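Dihydropteroate synthase (Anaplasma phagocytophilum, PDB 6UCZ) probably catalyses the joining of 6-hydroxymethyl-7,8-dihydropterin diphosphate to p-aminobenzoate, giving dihydropteroate on the route to folate. Local coordinates at residues A[30-35]-A[283-288]; A[103-106]-A[110-113]; A[187-192]-A[200-205]; A[219-224]-A[259-264]. All blocks are in the same frame, centred on the assembly; numbering follows the deposited sequence. Where two conformers were deposited one is given.

Contact 1. Residues A[30-35]-A[283-288]; sequences TKIVGI and ISIKIA
T30 OG1 is hydrogen-bonded to the backbone O of V270, which anchors the threonine just before strand 31-37 while the rest of the residue meets I285 of helix 278-290. The contact is made by one methyl group: I285 CD1 reaches into the angle between T30 and I32. It comes within 3.5 Å of I32 CG1, and T30 O is 3.6 Å from the same I285 CD1. The gamma methyl of the threonine, T30 CG2, adds a looser touch at 3.9 Å from I285 CD1. I285 can reach this far because CD1 is carried outward in an extended chain, with CG1 anti to the carbonyl carbon (chi1 -69°) and chi2 at 164°. All three residues are buried, and T30 O is the one polar atom of the two segments close to the methyl. Strand 31-37 is itself well secured, since I32 N is bonded to D68 OD2 and K31 and V33 pair with L273 of the neighbouring strand 272-275. The first strand thus receives the last helix of the chain, the closure by which the final helix of a (beta/alpha)8 TIM barrel, the fold of the pterin-binding enzymes, covers the junction of strands one and eight.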
loop_
_atom_site.group_PDB
_atom_site.type_symbol
_atom_site.label_atom_id
_atom_site.label_comp_id
_atom_site.label_asym_id
_atom_site.label_seq_id
_atom_site.Cartn_x
_atom_site.Cartn_y
_atom_site.Cartn_z
ATOM N N THR A 30 7.302 13.007 0.161
ATOM C CA THR A 30 6.536 11.827 0.555
ATOM C C THR A 30 5.040 12.091 0.456
ATOM O O THR A 30 4.545 13.111 0.944
ATOM C CB THR A 30 6.908 11.434 1.987
ATOM O OG1 THR A 30 8.306 11.149 2.046
ATOM C CG2 THR A 30 6.112 10.255 2.468
ATOM N N LYS A 31 4.321 11.185 -0.213
ATOM C CA LYS A 31 2.881 11.316 -0.370
ATOM C C LYS A 31 2.134 10.490 0.674
ATOM O O LYS A 31 2.562 9.394 1.033
ATOM C CB LYS A 31 2.455 10.891 -1.780
ATOM C CG LYS A 31 2.870 11.901 -2.857
ATOM C CD LYS A 31 2.344 11.480 -4.223
ATOM C CE LYS A 31 2.722 12.471 -5.328
ATOM N NZ LYS A 31 2.139 13.831 -5.145
ATOM N N ILE A 32 1.015 11.034 1.155
ATOM C CA ILE A 32 0.162 10.372 2.133
ATOM C C ILE A 32 -0.899 9.570 1.393
ATOM O O ILE A 32 -1.719 10.137 0.659
ATOM C CB ILE A 32 -0.501 11.384 3.076
ATOM C CG1 ILE A 32 0.551 12.230 3.800
ATOM C CG2 ILE A 32 -1.384 10.645 4.076
ATOM C CD1 ILE A 32 -0.042 13.351 4.619
ATOM N N VAL A 33 -0.901 8.257 1.605
ATOM C CA VAL A 33 -1.898 7.362 1.029
ATOM C C VAL A 33 -2.848 6.989 2.161
ATOM O O VAL A 33 -2.524 6.157 3.020
ATOM C CB VAL A 33 -1.245 6.132 0.398
ATOM C CG1 VAL A 33 -2.296 5.203 -0.210
ATOM C CG2 VAL A 33 -0.211 6.561 -0.638
ATOM N N GLY A 34 -4.029 7.602 2.158
ATOM C CA GLY A 34 -5.010 7.337 3.196
ATOM C C GLY A 34 -5.762 6.042 2.931
ATOM O O GLY A 34 -6.247 5.804 1.818
ATOM N N ILE A 35 -5.891 5.223 3.970
ATOM C CA ILE A 35 -6.518 3.912 3.854
ATOM C C ILE A 35 -8.027 4.067 3.985
ATOM O O ILE A 35 -8.528 4.639 4.963
ATOM C CB ILE A 35 -5.967 2.947 4.917
ATOM C CG1 ILE A 35 -4.482 2.678 4.686
ATOM C CG2 ILE A 35 -6.777 1.640 4.953
ATOM C CD1 ILE A 35 -3.796 2.009 5.889
ATOM N N ILE A 283 1.740 15.699 9.872
ATOM C CA ILE A 283 2.654 16.257 10.869
ATOM C C ILE A 283 4.013 15.574 10.793
ATOM O O ILE A 283 5.057 16.240 10.850
ATOM C CB ILE A 283 2.031 16.149 12.272
ATOM C CG1 ILE A 283 0.772 17.023 12.320
ATOM C CG2 ILE A 283 3.057 16.565 13.382
ATOM C CD1 ILE A 283 -0.067 16.848 13.569
ATOM N N SER A 284 4.027 14.242 10.617
ATOM C CA SER A 284 5.302 13.538 10.546
ATOM C C SER A 284 6.125 14.003 9.348
ATOM O O SER A 284 7.352 14.116 9.445
ATOM C CB SER A 284 5.083 12.020 10.501
ATOM O OG SER A 284 4.835 11.565 9.188
ATOM N N ILE A 285 5.473 14.295 8.221
ATOM C CA ILE A 285 6.217 14.686 7.029
ATOM C C ILE A 285 6.730 16.106 7.165
ATOM O O ILE A 285 7.852 16.416 6.749
ATOM C CB ILE A 285 5.347 14.505 5.769
ATOM C CG1 ILE A 285 5.098 13.012 5.496
ATOM C CG2 ILE A 285 5.996 15.157 4.569
ATOM C CD1 ILE A 285 3.944 12.774 4.504
ATOM N N LYS A 286 5.922 16.994 7.746
ATOM C CA LYS A 286 6.376 18.357 7.995
ATOM C C LYS A 286 7.584 18.380 8.922
ATOM O O LYS A 286 8.497 19.196 8.743
ATOM C CB LYS A 286 5.232 19.190 8.570
ATOM C CG LYS A 286 4.186 19.594 7.506
ATOM C CD LYS A 286 2.878 20.064 8.126
ATOM C CE LYS A 286 1.780 20.179 7.072
ATOM N NZ LYS A 286 2.242 20.975 5.905
ATOM N N ILE A 287 7.602 17.505 9.931
ATOM C CA ILE A 287 8.755 17.439 10.826
ATOM C C ILE A 287 9.975 16.944 10.069
ATOM O O ILE A 287 11.066 17.507 10.195
ATOM C CB ILE A 287 8.425 16.571 12.056
ATOM C CG1 ILE A 287 7.493 17.340 13.001
ATOM C CG2 ILE A 287 9.700 16.138 12.806
ATOM C CD1 ILE A 287 7.102 16.531 14.230
ATOM N N ALA A 288 9.806 15.899 9.245
ATOM C CA ALA A 288 10.914 15.429 8.419
ATOM C C ALA A 288 11.454 16.543 7.536
ATOM O O ALA A 288 12.674 16.679 7.374
ATOM C CB ALA A 288 10.470 14.237 7.557
#

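Contact 2. Residues A[103-106]-A[110-113]; sequences IAHN and EVSI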
loop_
_atom_site.group_PDB
_atom_site.type_symbol
_atom_site.label_atom_id
_atom_site.label_comp_id
_atom_site.label_asym_id
_atom_site.label_seq_id
_atom_site.Cartn_x
_atom_site.Cartn_y
_atom_site.Cartn_z
ATOM N N ILE A 103 -15.106 13.000 -5.828
ATOM C CA ILE A 103 -14.780 13.895 -4.725
ATOM C C ILE A 103 -13.270 14.069 -4.606
ATOM O O ILE A 103 -12.776 15.182 -4.397
ATOM C CB ILE A 103 -15.411 13.359 -3.424
ATOM C CG1 ILE A 103 -16.941 13.405 -3.529
ATOM C CG2 ILE A 103 -14.947 14.153 -2.215
ATOM C CD1 ILE A 103 -17.648 12.453 -2.593
ATOM N N ALA A 104 -12.510 12.982 -4.768
ATOM C CA ALA A 104 -11.055 13.081 -4.684
ATOM C C ALA A 104 -10.488 13.912 -5.829
ATOM O O ALA A 104 -9.682 14.822 -5.606
ATOM C CB ALA A 104 -10.422 11.690 -4.665
ATOM N N HIS A 105 -10.888 13.608 -7.070
ATOM C CA HIS A 105 -10.327 14.338 -8.202
ATOM C C HIS A 105 -10.707 15.813 -8.154
ATOM O O HIS A 105 -9.893 16.677 -8.502
ATOM C CB HIS A 105 -10.776 13.700 -9.517
ATOM C CG HIS A 105 -10.066 12.419 -9.821
ATOM N ND1 HIS A 105 -10.352 11.651 -10.929
ATOM C CD2 HIS A 105 -9.091 11.764 -9.148
ATOM C CE1 HIS A 105 -9.578 10.579 -10.931
ATOM N NE2 HIS A 105 -8.803 10.623 -9.862
ATOM N N ASN A 106 -11.935 16.117 -7.705
ATOM C CA ASN A 106 -12.340 17.507 -7.525
ATOM C C ASN A 106 -11.392 18.237 -6.587
ATOM O O ASN A 106 -11.162 19.438 -6.750
ATOM C CB ASN A 106 -13.774 17.589 -6.992
ATOM C CG ASN A 106 -14.822 17.515 -8.097
ATOM O OD1 ASN A 106 -14.492 17.441 -9.282
ATOM N ND2 ASN A 106 -16.093 17.532 -7.707
ATOM N N GLU A 110 -5.564 11.841 -5.574
ATOM C CA GLU A 110 -5.626 10.651 -6.412
ATOM C C GLU A 110 -6.346 9.512 -5.699
ATOM O O GLU A 110 -6.564 9.540 -4.489
ATOM C CB GLU A 110 -4.226 10.220 -6.838
ATOM C CG GLU A 110 -3.516 11.268 -7.679
ATOM C CD GLU A 110 -2.086 10.891 -7.988
ATOM O OE1 GLU A 110 -1.255 10.870 -7.047
ATOM O OE2 GLU A 110 -1.805 10.588 -9.169
ATOM N N VAL A 111 -6.698 8.481 -6.470
ATOM C CA VAL A 111 -7.384 7.305 -5.947
ATOM C C VAL A 111 -6.603 6.064 -6.357
ATOM O O VAL A 111 -6.171 5.940 -7.510
ATOM C CB VAL A 111 -8.845 7.224 -6.450
ATOM C CG1 VAL A 111 -9.562 5.994 -5.862
ATOM C CG2 VAL A 111 -9.598 8.517 -6.129
ATOM N N SER A 112 -6.437 5.144 -5.409
ATOM C CA SER A 112 -5.740 3.877 -5.594
ATOM C C SER A 112 -6.722 2.737 -5.347
ATOM O O SER A 112 -7.570 2.830 -4.454
ATOM C CB SER A 112 -4.543 3.772 -4.616
ATOM O OG SER A 112 -3.889 2.527 -4.744
ATOM N N ILE A 113 -6.632 1.670 -6.137
ATOM C CA ILE A 113 -7.460 0.487 -5.910
ATOM C C ILE A 113 -6.591 -0.598 -5.292
ATOM O O ILE A 113 -5.622 -1.061 -5.905
ATOM C CB ILE A 113 -8.160 0.008 -7.201
ATOM C CG1 ILE A 113 -8.968 -1.275 -6.941
ATOM C CG2 ILE A 113 -7.186 -0.211 -8.360
ATOM C CD1 ILE A 113 -10.057 -1.119 -5.908
#
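Apolar contact joins A104 on helix 97-106 to V111 on strand 110-115. The beta carbon of the alanine points at the strand, and A104 CB lies 3.6 Å from V111 CG2. This methyl is presented by a valine whose CG1 is anti to the backbone N (chi1 -179°), which sets CG2 beside that N on the side of the helix. A looser approach, 4.4 Å from A104 CB to the carbonyl oxygen E110 O, sets the alanine methyl near the strand backbone.

The imidazole of H105 adds a second kind of contact. Its ring reaches over from the next position of the helix and meets the same valine methyl obliquely, H105 NE2 being 4.4 Å from V111 CG2.

Polar links run through a third party. D130 OD2 is hydrogen-bonded to both H105 NE2 and V111 N, so one carboxylate oxygen ties the last turn of the helix to the start of the strand and probably restrains the tilt of the imidazole. A sodium ion lies about 4 Å from the H105 side chain. The CB of E110 points away from the helix; its carboxylate bonds Y131 OH and forms a salt bridge with K153.

Strand 110-115 runs between strands 69-73 and 131-134, V111 also touching V72, while I103 on the same helix packs against I56 and I63 of helix 52-64.

Contact 3. Residues A[187-192]-A[200-205]; sequences SRVDTL and ERIILD. With PMM (pterin-6-yl-methyl-monophosphate), chain C.
Helix 174-194 and the strand that follows it, 202-205, form one alpha/beta step of the barrel, and this strand ends at D205 in the pterin pocket. Their short segments run nearly antiparallel, at 162° with axes 10.2 Å apart, and V189 and L192 of the helix pack on I202 and L204. Both branches of I202 take part. I202 CD1 lies mainly against L192, 3.8 Å from L192 CD1, the side chains crossing at a slant, whereas I202 CG2 is nearest V189, 4.0 Å from V189 CG2. That valine methyl is shared, because L204 CD2 approaches V189 CG2 to 3.7 Å with the side chains roughly at right angles.

D205 points elsewhere, into the ligand site. A chi1 of -177° swings its carboxylate out, trans to the main-chain nitrogen, to where one oxygen takes two donors of the pterin: D205 OD2 is 2.7 Å from N3 of pterin-6-yl-methyl-monophosphate, with an N-H...O angle of 152°, and D205 OD2 is 2.9 Å from its N2. The other oxygen, OD1, is bonded to G207 N, which should fix the turn of the carboxylate. N133, K241 and R274 also bond the ligand.

Strand 202-205 pairs with strand 153-157 through I203 and, through L204, with P233 and C235, while the helix also touches F232 on a loop and P144 of helix 143-148.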
loop_
_atom_site.group_PDB
_atom_site.type_symbol
_atom_site.label_atom_id
_atom_site.label_comp_id
_atom_site.label_asym_id
_atom_site.label_seq_id
_atom_site.Cartn_x
_atom_site.Cartn_y
_atom_site.Cartn_z
ATOM N N SER A 187 11.905 -9.517 -10.088
ATOM C CA SER A 187 11.309 -10.431 -11.061
ATOM C C SER A 187 9.973 -9.900 -11.572
ATOM O O SER A 187 9.640 -10.062 -12.755
ATOM C CB SER A 187 11.148 -11.816 -10.433
ATOM O OG SER A 187 10.148 -12.564 -11.093
ATOM N N ARG A 188 9.186 -9.288 -10.682
ATOM C CA ARG A 188 7.886 -8.747 -11.061
ATOM C C ARG A 188 8.021 -7.452 -11.855
ATOM O O ARG A 188 7.222 -7.193 -12.763
ATOM C CB ARG A 188 7.029 -8.564 -9.815
ATOM C CG ARG A 188 6.355 -9.870 -9.427
ATOM C CD ARG A 188 6.458 -10.139 -7.951
ATOM N NE ARG A 188 5.752 -11.361 -7.587
ATOM C CZ ARG A 188 6.341 -12.546 -7.428
ATOM N NH1 ARG A 188 7.653 -12.666 -7.591
ATOM N NH2 ARG A 188 5.615 -13.603 -7.095
ATOM N N VAL A 189 8.991 -6.607 -11.496
ATOM C CA VAL A 189 9.308 -5.444 -12.320
ATOM C C VAL A 189 9.595 -5.880 -13.750
ATOM O O VAL A 189 9.087 -5.290 -14.713
ATOM C CB VAL A 189 10.495 -4.664 -11.727
ATOM C CG1 VAL A 189 10.992 -3.625 -12.719
ATOM C CG2 VAL A 189 10.100 -3.998 -10.429
ATOM N N ASP A 190 10.416 -6.926 -13.906
ATOM C CA ASP A 190 10.753 -7.413 -15.242
ATOM C C ASP A 190 9.511 -7.871 -15.990
ATOM O O ASP A 190 9.361 -7.597 -17.187
ATOM C CB ASP A 190 11.765 -8.555 -15.160
ATOM C CG ASP A 190 13.151 -8.085 -14.773
ATOM O OD1 ASP A 190 13.472 -6.901 -15.006
ATOM O OD2 ASP A 190 13.924 -8.908 -14.242
ATOM N N THR A 191 8.611 -8.577 -15.304
ATOM C CA THR A 191 7.377 -9.017 -15.947
ATOM C C THR A 191 6.574 -7.827 -16.458
ATOM O O THR A 191 6.098 -7.828 -17.601
ATOM C CB THR A 191 6.557 -9.857 -14.969
ATOM O OG1 THR A 191 7.305 -11.029 -14.615
ATOM C CG2 THR A 191 5.229 -10.269 -15.589
ATOM N N LEU A 192 6.424 -6.797 -15.627
ATOM C CA LEU A 192 5.643 -5.624 -16.012
ATOM C C LEU A 192 6.237 -4.927 -17.231
ATOM O O LEU A 192 5.521 -4.590 -18.181
ATOM C CB LEU A 192 5.567 -4.649 -14.830
ATOM C CG LEU A 192 4.755 -5.079 -13.607
ATOM C CD1 LEU A 192 5.027 -4.154 -12.422
ATOM C CD2 LEU A 192 3.284 -5.083 -13.956
ATOM N N GLU A 200 8.874 4.050 -15.126
ATOM C CA GLU A 200 8.592 5.119 -14.171
ATOM C C GLU A 200 7.289 4.916 -13.405
ATOM O O GLU A 200 7.125 5.496 -12.329
ATOM C CB GLU A 200 8.559 6.475 -14.883
ATOM C CG GLU A 200 9.897 6.898 -15.484
ATOM C CD GLU A 200 10.162 6.263 -16.833
ATOM O OE1 GLU A 200 9.278 6.355 -17.704
ATOM O OE2 GLU A 200 11.235 5.658 -17.020
ATOM N N ARG A 201 6.361 4.112 -13.915
ATOM C CA ARG A 201 5.073 3.959 -13.249
ATOM C C ARG A 201 5.037 2.841 -12.209
ATOM O O ARG A 201 3.968 2.593 -11.640
ATOM C CB ARG A 201 3.962 3.763 -14.280
ATOM C CG ARG A 201 3.675 5.032 -15.063
ATOM C CD ARG A 201 2.792 4.786 -16.238
ATOM N NE ARG A 201 2.553 6.014 -16.993
ATOM C CZ ARG A 201 2.228 6.048 -18.283
ATOM N NH1 ARG A 201 2.108 4.917 -18.963
ATOM N NH2 ARG A 201 2.026 7.213 -18.894
ATOM N N ILE A 202 6.158 2.169 -11.938
ATOM C CA ILE A 202 6.188 1.021 -11.032
ATOM C C ILE A 202 6.676 1.471 -9.659
ATOM O O ILE A 202 7.725 2.117 -9.548
ATOM C CB ILE A 202 7.086 -0.096 -11.583
ATOM C CG1 ILE A 202 6.545 -0.602 -12.921
ATOM C CG2 ILE A 202 7.175 -1.232 -10.562
ATOM C CD1 ILE A 202 7.505 -1.510 -13.672
ATOM N N ILE A 203 5.954 1.071 -8.607
ATOM C CA ILE A 203 6.268 1.411 -7.222
ATOM C C ILE A 203 6.433 0.122 -6.423
ATOM O O ILE A 203 5.636 -0.810 -6.570
ATOM C CB ILE A 203 5.155 2.294 -6.616
ATOM C CG1 ILE A 203 4.946 3.556 -7.467
ATOM C CG2 ILE A 203 5.466 2.659 -5.187
ATOM C CD1 ILE A 203 3.549 4.171 -7.324
ATOM N N LEU A 204 7.454 0.072 -5.561
ATOM C CA LEU A 204 7.803 -1.147 -4.827
ATOM C C LEU A 204 7.451 -1.023 -3.350
ATOM O O LEU A 204 7.738 -0.003 -2.721
ATOM C CB LEU A 204 9.298 -1.456 -4.955
ATOM C CG LEU A 204 9.848 -1.561 -6.380
ATOM C CD1 LEU A 204 11.330 -1.916 -6.383
ATOM C CD2 LEU A 204 9.038 -2.569 -7.197
ATOM N N ASP A 205 6.866 -2.081 -2.792
ATOM C CA ASP A 205 6.436 -2.105 -1.390
ATOM C C ASP A 205 6.890 -3.420 -0.771
ATOM O O ASP A 205 6.562 -4.501 -1.309
ATOM C CB ASP A 205 4.912 -1.928 -1.312
ATOM C CG ASP A 205 4.375 -1.854 0.109
ATOM O OD1 ASP A 205 4.927 -2.495 1.044
ATOM O OD2 ASP A 205 3.348 -1.159 0.288
HETATM N N5 PMM C . -1.150 -3.629 3.907
HETATM C C6 PMM C . -2.431 -4.012 3.896
HETATM C C7 PMM C . -3.202 -3.890 2.754
HETATM N N8 PMM C . -2.751 -3.409 1.591
HETATM N N1 PMM C . -1.013 -2.512 0.416
HETATM C C2 PMM C . 0.256 -2.125 0.357
HETATM N N2 PMM C . 0.753 -1.649 -0.790
HETATM N N3 PMM C . 1.111 -2.200 1.424
HETATM C C4 PMM C . 0.782 -2.688 2.668
HETATM O O4 PMM C . 1.616 -2.748 3.571
HETATM C C4A PMM C . -0.624 -3.133 2.777
HETATM C C8A PMM C . -1.468 -3.027 1.612
HETATM C C9 PMM C . -2.946 -4.628 5.172
HETATM O O10 PMM C . -3.074 -3.601 6.177
HETATM P PA PMM C . -4.511 -3.057 6.684
HETATM O O1P PMM C . -4.172 -2.162 7.888
HETATM O O2P PMM C . -5.289 -4.250 7.223
HETATM O O3P PMM C . -5.210 -2.339 5.578
#

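Contact 4. Residues A[219-224]-A[259-264]; sequences YIAKNI and AMLSTF
Helix 214-222 ends facing the middle of helix 255-267, with the CA atoms of A221 and L261 and those of K222 and F264 each 8.6 Å apart. F264 bridges most of this gap. A chi1 of 167° turns the phenyl ring away from its own backbone N and out across the gap, where it presents its edge to the last carbonyls of the other helix. Both oxygens lie near the ring plane: A221 O is 3.4 Å from F264 CE2, and K222 O is 3.8 Å from F264 CZ. The weakly positive C-H edge would be expected to suit these oxygens, which belong to the C-terminal turn of the helix. A221 O has a further partner, since I224 N donates to it at 3.2 Å, just after N223 has left helical geometry. Beside the ring contact the two helices meet more loosely, A221 CB lying 4.4 Å from L261 CD1. The CB of K222 points away from the other helix, and its part in the contact is mainly its backbone CA and O near the ring.

Within helix 255-267, A259 O accepts from both T263 N and T263 OG1, the hydroxyl 3.1 Å away, from opposite faces of its carbonyl plane. S262 OG on the same helix bonds H238 NE2. On its other flank, helix 214-222 meets helix 174-194 through Y219 and I220. The pair joins two neighbouring helices of the outer layer of a TIM barrel, those after strands 202-205 and 235-236.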
loop_
_atom_site.group_PDB
_atom_site.type_symbol
_atom_site.label_atom_id
_atom_site.label_comp_id
_atom_site.label_asym_id
_atom_site.label_seq_id
_atom_site.Cartn_x
_atom_site.Cartn_y
_atom_site.Cartn_z
ATOM N N TYR A 219 13.446 -4.452 10.874
ATOM C CA TYR A 219 14.701 -4.502 10.126
ATOM C C TYR A 219 14.531 -3.923 8.726
ATOM O O TYR A 219 15.387 -3.167 8.249
ATOM C CB TYR A 219 15.216 -5.945 10.056
ATOM C CG TYR A 219 16.531 -6.095 9.314
ATOM C CD1 TYR A 219 16.563 -6.271 7.931
ATOM C CD2 TYR A 219 17.740 -6.041 9.995
ATOM C CE1 TYR A 219 17.778 -6.404 7.250
ATOM C CE2 TYR A 219 18.953 -6.177 9.329
ATOM C CZ TYR A 219 18.964 -6.355 7.958
ATOM O OH TYR A 219 20.171 -6.487 7.306
ATOM N N ILE A 220 13.438 -4.278 8.049
ATOM C CA ILE A 220 13.193 -3.779 6.698
ATOM C C ILE A 220 12.987 -2.266 6.717
ATOM O O ILE A 220 13.571 -1.527 5.914
ATOM C CB ILE A 220 11.971 -4.487 6.084
ATOM C CG1 ILE A 220 12.214 -6.000 5.938
ATOM C CG2 ILE A 220 11.593 -3.825 4.752
ATOM C CD1 ILE A 220 13.425 -6.338 5.119
ATOM N N ALA A 221 12.119 -1.790 7.611
ATOM C CA ALA A 221 11.899 -0.350 7.740
ATOM C C ALA A 221 13.217 0.380 7.985
ATOM O O ALA A 221 13.525 1.373 7.312
ATOM C CB ALA A 221 10.904 -0.073 8.873
ATOM N N LYS A 222 14.034 -0.127 8.920
ATOM C CA LYS A 222 15.299 0.539 9.222
ATOM C C LYS A 222 16.194 0.603 7.997
ATOM O O LYS A 222 16.939 1.575 7.816
ATOM C CB LYS A 222 16.021 -0.180 10.368
ATOM C CG LYS A 222 17.528 0.037 10.394
ATOM C CD LYS A 222 18.202 -0.644 11.579
ATOM C CE LYS A 222 18.070 -2.162 11.523
ATOM N NZ LYS A 222 18.879 -2.839 12.588
ATOM N N ASN A 223 16.130 -0.413 7.137
ATOM C CA ASN A 223 17.012 -0.505 5.982
ATOM C C ASN A 223 16.280 -0.205 4.676
ATOM O O ASN A 223 16.681 -0.682 3.613
ATOM C CB ASN A 223 17.674 -1.883 5.929
ATOM C CG ASN A 223 18.739 -2.060 7.001
ATOM O OD1 ASN A 223 18.556 -2.783 7.985
ATOM N ND2 ASN A 223 19.857 -1.393 6.811
ATOM N N ILE A 224 15.223 0.612 4.737
ATOM C CA ILE A 224 14.408 0.874 3.557
ATOM C C ILE A 224 15.220 1.555 2.459
ATOM O O ILE A 224 14.867 1.466 1.278
ATOM C CB ILE A 224 13.161 1.707 3.949
ATOM C CG1 ILE A 224 12.094 1.626 2.853
ATOM C CG2 ILE A 224 13.538 3.170 4.235
ATOM C CD1 ILE A 224 11.471 0.243 2.719
ATOM N N ALA A 259 3.058 7.297 13.614
ATOM C CA ALA A 259 3.553 8.603 13.181
ATOM C C ALA A 259 5.024 8.803 13.529
ATOM O O ALA A 259 5.742 9.493 12.793
ATOM C CB ALA A 259 2.711 9.717 13.812
ATOM N N MET A 260 5.488 8.229 14.649
ATOM C CA MET A 260 6.911 8.306 14.970
ATOM C C MET A 260 7.755 7.613 13.906
ATOM O O MET A 260 8.802 8.136 13.491
ATOM C CB MET A 260 7.176 7.702 16.351
ATOM C CG MET A 260 6.433 8.432 17.494
ATOM S SD MET A 260 6.869 7.765 19.116
ATOM C CE MET A 260 5.416 8.069 20.093
ATOM N N LEU A 261 7.323 6.431 13.450
ATOM C CA LEU A 261 8.034 5.771 12.361
ATOM C C LEU A 261 7.825 6.502 11.039
ATOM O O LEU A 261 8.753 6.600 10.226
ATOM C CB LEU A 261 7.592 4.303 12.267
ATOM C CG LEU A 261 8.153 3.487 11.106
ATOM C CD1 LEU A 261 9.693 3.507 11.082
ATOM C CD2 LEU A 261 7.621 2.077 11.201
ATOM N N SER A 262 6.616 7.037 10.811
ATOM C CA SER A 262 6.368 7.813 9.598
ATOM C C SER A 262 7.410 8.916 9.419
ATOM O O SER A 262 7.889 9.150 8.302
ATOM C CB SER A 262 4.968 8.423 9.638
ATOM O OG SER A 262 3.978 7.426 9.539
ATOM N N THR A 263 7.773 9.604 10.509
ATOM C CA THR A 263 8.782 10.657 10.416
ATOM C C THR A 263 10.100 10.103 9.897
ATOM O O THR A 263 10.716 10.682 8.994
ATOM C CB THR A 263 9.002 11.319 11.778
ATOM O OG1 THR A 263 7.766 11.837 12.276
ATOM C CG2 THR A 263 10.000 12.465 11.640
ATOM N N PHE A 264 10.536 8.964 10.446
ATOM C CA PHE A 264 11.780 8.340 10.001
ATOM C C PHE A 264 11.699 7.944 8.529
ATOM O O PHE A 264 12.631 8.185 7.749
ATOM C CB PHE A 264 12.073 7.105 10.851
ATOM C CG PHE A 264 13.152 6.227 10.288
ATOM C CD1 PHE A 264 14.487 6.476 10.605
ATOM C CD2 PHE A 264 12.848 5.159 9.455
ATOM C CE1 PHE A 264 15.503 5.676 10.091
ATOM C CE2 PHE A 264 13.859 4.348 8.936
ATOM C CZ PHE A 264 15.181 4.609 9.252
#

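The four contacts sample a TIM barrel around its ring. Contacts 2, 3 and 4 follow one another along the chain, all within the span bracketed by contact 1, which brings the first strand to the last helix. Contacts 1, 2 and 3 each set a helix against a strand of the one parallel sheet, with centres about 17 to 23 Å apart. Contact 4 instead joins two helices of the outer shell, about 13 Å from contact 1 between centres; these two touch, A288 CB lying 3.8 Å from T263 O. Contacts 2 and 4 are farthest apart, at about 26 Å between centres. Contact 3 alone carries a pocket residue, D205; the other three lie in the scaffold around the pterin site.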